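Local coordinates for SCO1/SenC family lipoprotein (PDB 4HDE) that probably acts as a membrane-anchored, thioredoxin-fold copper chaperone or thiol-disulfide oxidoreductase in assembling the copper site of cytochrome c oxidase, at residues A[57-67]-A[158-169]. Residues are numbered along the deposited sequence; the frame is centred on the assembly and turned at random.
Sequences KLQKMAKEEKL and YEDIIRDMKRLA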
# COMPACT_ATOMS: atom_id res chain seq x y z
N LYS A 57 -9.90 -5.29 5.99
CA LYS A 57 -10.92 -6.26 5.60
C LYS A 57 -10.34 -7.19 4.54
O LYS A 57 -10.52 -8.41 4.62
CB LYS A 57 -12.17 -5.56 5.08
CG LYS A 57 -13.28 -6.53 4.68
CD LYS A 57 -14.62 -5.83 4.51
CE LYS A 57 -15.66 -6.77 3.90
NZ LYS A 57 -15.88 -8.00 4.71
N LEU A 58 -9.62 -6.63 3.58
CA LEU A 58 -8.95 -7.42 2.56
C LEU A 58 -7.93 -8.37 3.17
O LEU A 58 -7.83 -9.53 2.76
CB LEU A 58 -8.29 -6.50 1.53
CG LEU A 58 -7.56 -7.17 0.37
CD1 LEU A 58 -8.49 -8.10 -0.39
CD2 LEU A 58 -7.01 -6.10 -0.54
N GLN A 59 -7.17 -7.90 4.15
CA GLN A 59 -6.19 -8.72 4.84
C GLN A 59 -6.85 -9.93 5.50
O GLN A 59 -6.39 -11.07 5.37
CB GLN A 59 -5.45 -7.88 5.89
CG GLN A 59 -4.43 -8.65 6.71
CD GLN A 59 -3.87 -7.86 7.88
OE1 GLN A 59 -4.60 -7.19 8.61
NE2 GLN A 59 -2.56 -7.97 8.09
N LYS A 60 -7.96 -9.69 6.20
CA LYS A 60 -8.67 -10.75 6.89
C LYS A 60 -9.25 -11.76 5.89
O LYS A 60 -9.19 -12.98 6.09
CB LYS A 60 -9.77 -10.14 7.75
CG LYS A 60 -10.39 -11.08 8.75
CD LYS A 60 -11.49 -10.39 9.54
CE LYS A 60 -11.49 -10.81 11.00
NZ LYS A 60 -10.26 -10.32 11.70
N MSE A 61 -9.82 -11.25 4.81
CA MSE A 61 -10.43 -12.12 3.80
C MSE A 61 -9.37 -12.97 3.10
O MSE A 61 -9.60 -14.15 2.82
CB MSE A 61 -11.22 -11.29 2.79
CG MSE A 61 -12.48 -10.67 3.39
SE MSE A 61 -13.44 -9.50 2.15
CE MSE A 61 -14.20 -10.86 0.96
N ALA A 62 -8.22 -12.38 2.82
CA ALA A 62 -7.15 -13.13 2.17
C ALA A 62 -6.65 -14.25 3.07
O ALA A 62 -6.42 -15.37 2.60
CB ALA A 62 -6.01 -12.19 1.77
N LYS A 63 -6.49 -13.96 4.35
CA LYS A 63 -6.05 -14.97 5.31
C LYS A 63 -7.05 -16.13 5.35
O LYS A 63 -6.68 -17.31 5.36
CB LYS A 63 -5.92 -14.35 6.69
CG LYS A 63 -5.26 -15.26 7.70
CD LYS A 63 -3.78 -15.41 7.38
CE LYS A 63 -3.03 -16.10 8.50
NZ LYS A 63 -1.56 -15.92 8.35
N GLU A 64 -8.34 -15.81 5.37
CA GLU A 64 -9.37 -16.84 5.39
C GLU A 64 -9.30 -17.75 4.16
O GLU A 64 -9.52 -18.95 4.27
CB GLU A 64 -10.76 -16.21 5.51
CG GLU A 64 -11.91 -17.23 5.55
CD GLU A 64 -11.87 -18.14 6.76
OE1 GLU A 64 -11.47 -17.68 7.85
OE2 GLU A 64 -12.24 -19.33 6.63
N GLU A 65 -8.97 -17.17 3.01
CA GLU A 65 -8.81 -17.93 1.77
C GLU A 65 -7.47 -18.65 1.68
O GLU A 65 -7.19 -19.31 0.68
CB GLU A 65 -8.96 -16.99 0.57
CG GLU A 65 -10.34 -16.37 0.41
CD GLU A 65 -11.30 -17.24 -0.37
OE1 GLU A 65 -10.97 -18.42 -0.61
OE2 GLU A 65 -12.38 -16.74 -0.75
N LYS A 66 -6.63 -18.51 2.70
CA LYS A 66 -5.30 -19.13 2.72
C LYS A 66 -4.39 -18.56 1.63
O LYS A 66 -3.46 -19.23 1.16
CB LYS A 66 -5.39 -20.65 2.67
CG LYS A 66 -6.16 -21.24 3.85
CD LYS A 66 -6.11 -22.76 3.85
CE LYS A 66 -7.02 -23.34 4.93
NZ LYS A 66 -7.06 -24.83 4.88
N LEU A 67 -4.66 -17.32 1.24
CA LEU A 67 -3.79 -16.61 0.33
C LEU A 67 -2.66 -15.99 1.12
O LEU A 67 -2.88 -15.38 2.17
CB LEU A 67 -4.56 -15.53 -0.43
CG LEU A 67 -5.52 -16.07 -1.49
CD1 LEU A 67 -6.57 -15.03 -1.86
CD2 LEU A 67 -4.77 -16.56 -2.72
N TYR A 158 -13.83 -6.39 -3.17
CA TYR A 158 -13.06 -7.40 -2.45
C TYR A 158 -13.01 -8.73 -3.20
O TYR A 158 -11.96 -9.36 -3.26
CB TYR A 158 -13.63 -7.63 -1.05
CG TYR A 158 -13.56 -6.40 -0.19
CD1 TYR A 158 -12.36 -6.00 0.40
CD2 TYR A 158 -14.69 -5.63 0.06
CE1 TYR A 158 -12.29 -4.88 1.19
CE2 TYR A 158 -14.63 -4.50 0.84
CZ TYR A 158 -13.42 -4.13 1.41
OH TYR A 158 -13.34 -3.01 2.20
N GLU A 159 -14.14 -9.14 -3.76
CA GLU A 159 -14.20 -10.41 -4.47
C GLU A 159 -13.33 -10.42 -5.72
O GLU A 159 -12.67 -11.42 -6.01
CB GLU A 159 -15.65 -10.77 -4.80
CG GLU A 159 -16.52 -11.02 -3.58
CD GLU A 159 -17.02 -9.74 -2.90
OE1 GLU A 159 -16.88 -8.65 -3.49
OE2 GLU A 159 -17.55 -9.85 -1.78
N ASP A 160 -13.31 -9.32 -6.47
CA ASP A 160 -12.43 -9.16 -7.63
C ASP A 160 -10.96 -9.30 -7.22
O ASP A 160 -10.18 -9.98 -7.89
CB ASP A 160 -12.61 -7.77 -8.27
CG ASP A 160 -13.83 -7.68 -9.18
OD1 ASP A 160 -14.63 -8.62 -9.24
OD2 ASP A 160 -13.98 -6.62 -9.84
N ILE A 161 -10.59 -8.61 -6.15
CA ILE A 161 -9.21 -8.65 -5.68
C ILE A 161 -8.80 -10.06 -5.27
O ILE A 161 -7.74 -10.55 -5.66
CB ILE A 161 -8.97 -7.67 -4.53
CG1 ILE A 161 -9.35 -6.24 -4.97
CG2 ILE A 161 -7.51 -7.73 -4.09
CD1 ILE A 161 -9.31 -5.21 -3.87
N ILE A 162 -9.66 -10.73 -4.50
CA ILE A 162 -9.41 -12.10 -4.09
C ILE A 162 -9.25 -13.02 -5.31
O ILE A 162 -8.35 -13.86 -5.34
CB ILE A 162 -10.55 -12.60 -3.17
CG1 ILE A 162 -10.50 -11.89 -1.82
CG2 ILE A 162 -10.48 -14.11 -2.99
CD1 ILE A 162 -9.28 -12.23 -0.99
N ARG A 163 -10.13 -12.87 -6.29
CA ARG A 163 -10.07 -13.65 -7.53
C ARG A 163 -8.71 -13.46 -8.21
O ARG A 163 -8.07 -14.43 -8.64
CB ARG A 163 -11.20 -13.21 -8.48
CG ARG A 163 -11.14 -13.77 -9.90
CD ARG A 163 -11.94 -12.88 -10.88
NE ARG A 163 -11.36 -11.54 -10.96
CZ ARG A 163 -12.02 -10.46 -11.37
NH1 ARG A 163 -11.40 -9.28 -11.39
NH2 ARG A 163 -13.29 -10.55 -11.73
N ASP A 164 -8.29 -12.21 -8.32
CA ASP A 164 -7.01 -11.91 -8.96
C ASP A 164 -5.81 -12.47 -8.18
O ASP A 164 -4.85 -12.97 -8.78
CB ASP A 164 -6.88 -10.40 -9.19
CG ASP A 164 -7.89 -9.86 -10.19
OD1 ASP A 164 -8.44 -10.63 -11.00
OD2 ASP A 164 -8.14 -8.63 -10.19
N MSE A 165 -5.87 -12.39 -6.86
CA MSE A 165 -4.85 -13.02 -6.02
C MSE A 165 -4.78 -14.51 -6.26
O MSE A 165 -3.69 -15.09 -6.33
CB MSE A 165 -5.12 -12.75 -4.55
CG MSE A 165 -4.84 -11.35 -4.09
SE MSE A 165 -5.58 -11.07 -2.32
CE MSE A 165 -4.69 -9.40 -1.93
N LYS A 166 -5.95 -15.15 -6.36
CA LYS A 166 -5.97 -16.59 -6.60
C LYS A 166 -5.33 -16.93 -7.94
O LYS A 166 -4.61 -17.91 -8.04
CB LYS A 166 -7.40 -17.13 -6.54
CG LYS A 166 -7.97 -17.16 -5.14
CD LYS A 166 -9.34 -17.80 -5.13
CE LYS A 166 -9.88 -17.91 -3.71
NZ LYS A 166 -11.22 -18.55 -3.69
N ARG A 167 -5.57 -16.10 -8.95
CA ARG A 167 -4.94 -16.33 -10.25
C ARG A 167 -3.42 -16.24 -10.14
O ARG A 167 -2.70 -17.06 -10.73
CB ARG A 167 -5.46 -15.34 -11.29
CG ARG A 167 -6.94 -15.48 -11.66
CD ARG A 167 -7.26 -16.83 -12.28
NE ARG A 167 -7.57 -17.83 -11.26
CZ ARG A 167 -8.73 -17.89 -10.60
NH1 ARG A 167 -9.69 -17.01 -10.85
NH2 ARG A 167 -8.93 -18.84 -9.69
N LEU A 168 -2.92 -15.25 -9.41
CA LEU A 168 -1.47 -15.08 -9.27
C LEU A 168 -0.83 -16.22 -8.49
O LEU A 168 0.35 -16.53 -8.69
CB LEU A 168 -1.13 -13.75 -8.59
CG LEU A 168 -1.46 -12.49 -9.38
CD1 LEU A 168 -1.10 -11.26 -8.57
CD2 LEU A 168 -0.72 -12.46 -10.72
N ALA A 169 -1.60 -16.87 -7.63
CA ALA A 169 -1.09 -17.96 -6.81
C ALA A 169 -1.11 -19.30 -7.54
O ALA A 169 -0.50 -20.26 -7.08
CB ALA A 169 -1.87 -18.06 -5.51
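Y158 lays one ring face against the aliphatic chain of K57, which crosses it at about a right angle with CD 3.7 Å from CZ of Y158. The CG of K57 is anti to the backbone N (chi1 -179°), and the chain then runs extended over the ring before bending at its last torsion. Selenomethionine M61 approaches the same ring obliquely, a Met-aromatic contact with SE 4.5 Å from the ring centroid, and the same SE packs on CB of Y158. Deeper in, L58 is a knob in a hole formed by Y158, I161, I162 and M165, its CD1 3.8 Å from CG2 of I161. In this thioredoxin-type fold the 57-64 part of helix 48-64 crosses helix 158-169 at -46°, both on the same side of the central mixed sheet, where L58 rests on F71 and M165 on L139. I162 directs CD1 at the backbone of A62, 3.9 Å from its CA. A Schellman motif with K66 at positive phi ends helix 48-64 and turns the chain to L67, whose CD1 lies 3.8 Å from CB of M165, while CD2 packs on CG of K166. Along the outer margin the extended K166 forms a salt bridge, its NZ 3.1 Å from OE1 of E65 and above the carboxylate plane, 53° out of it.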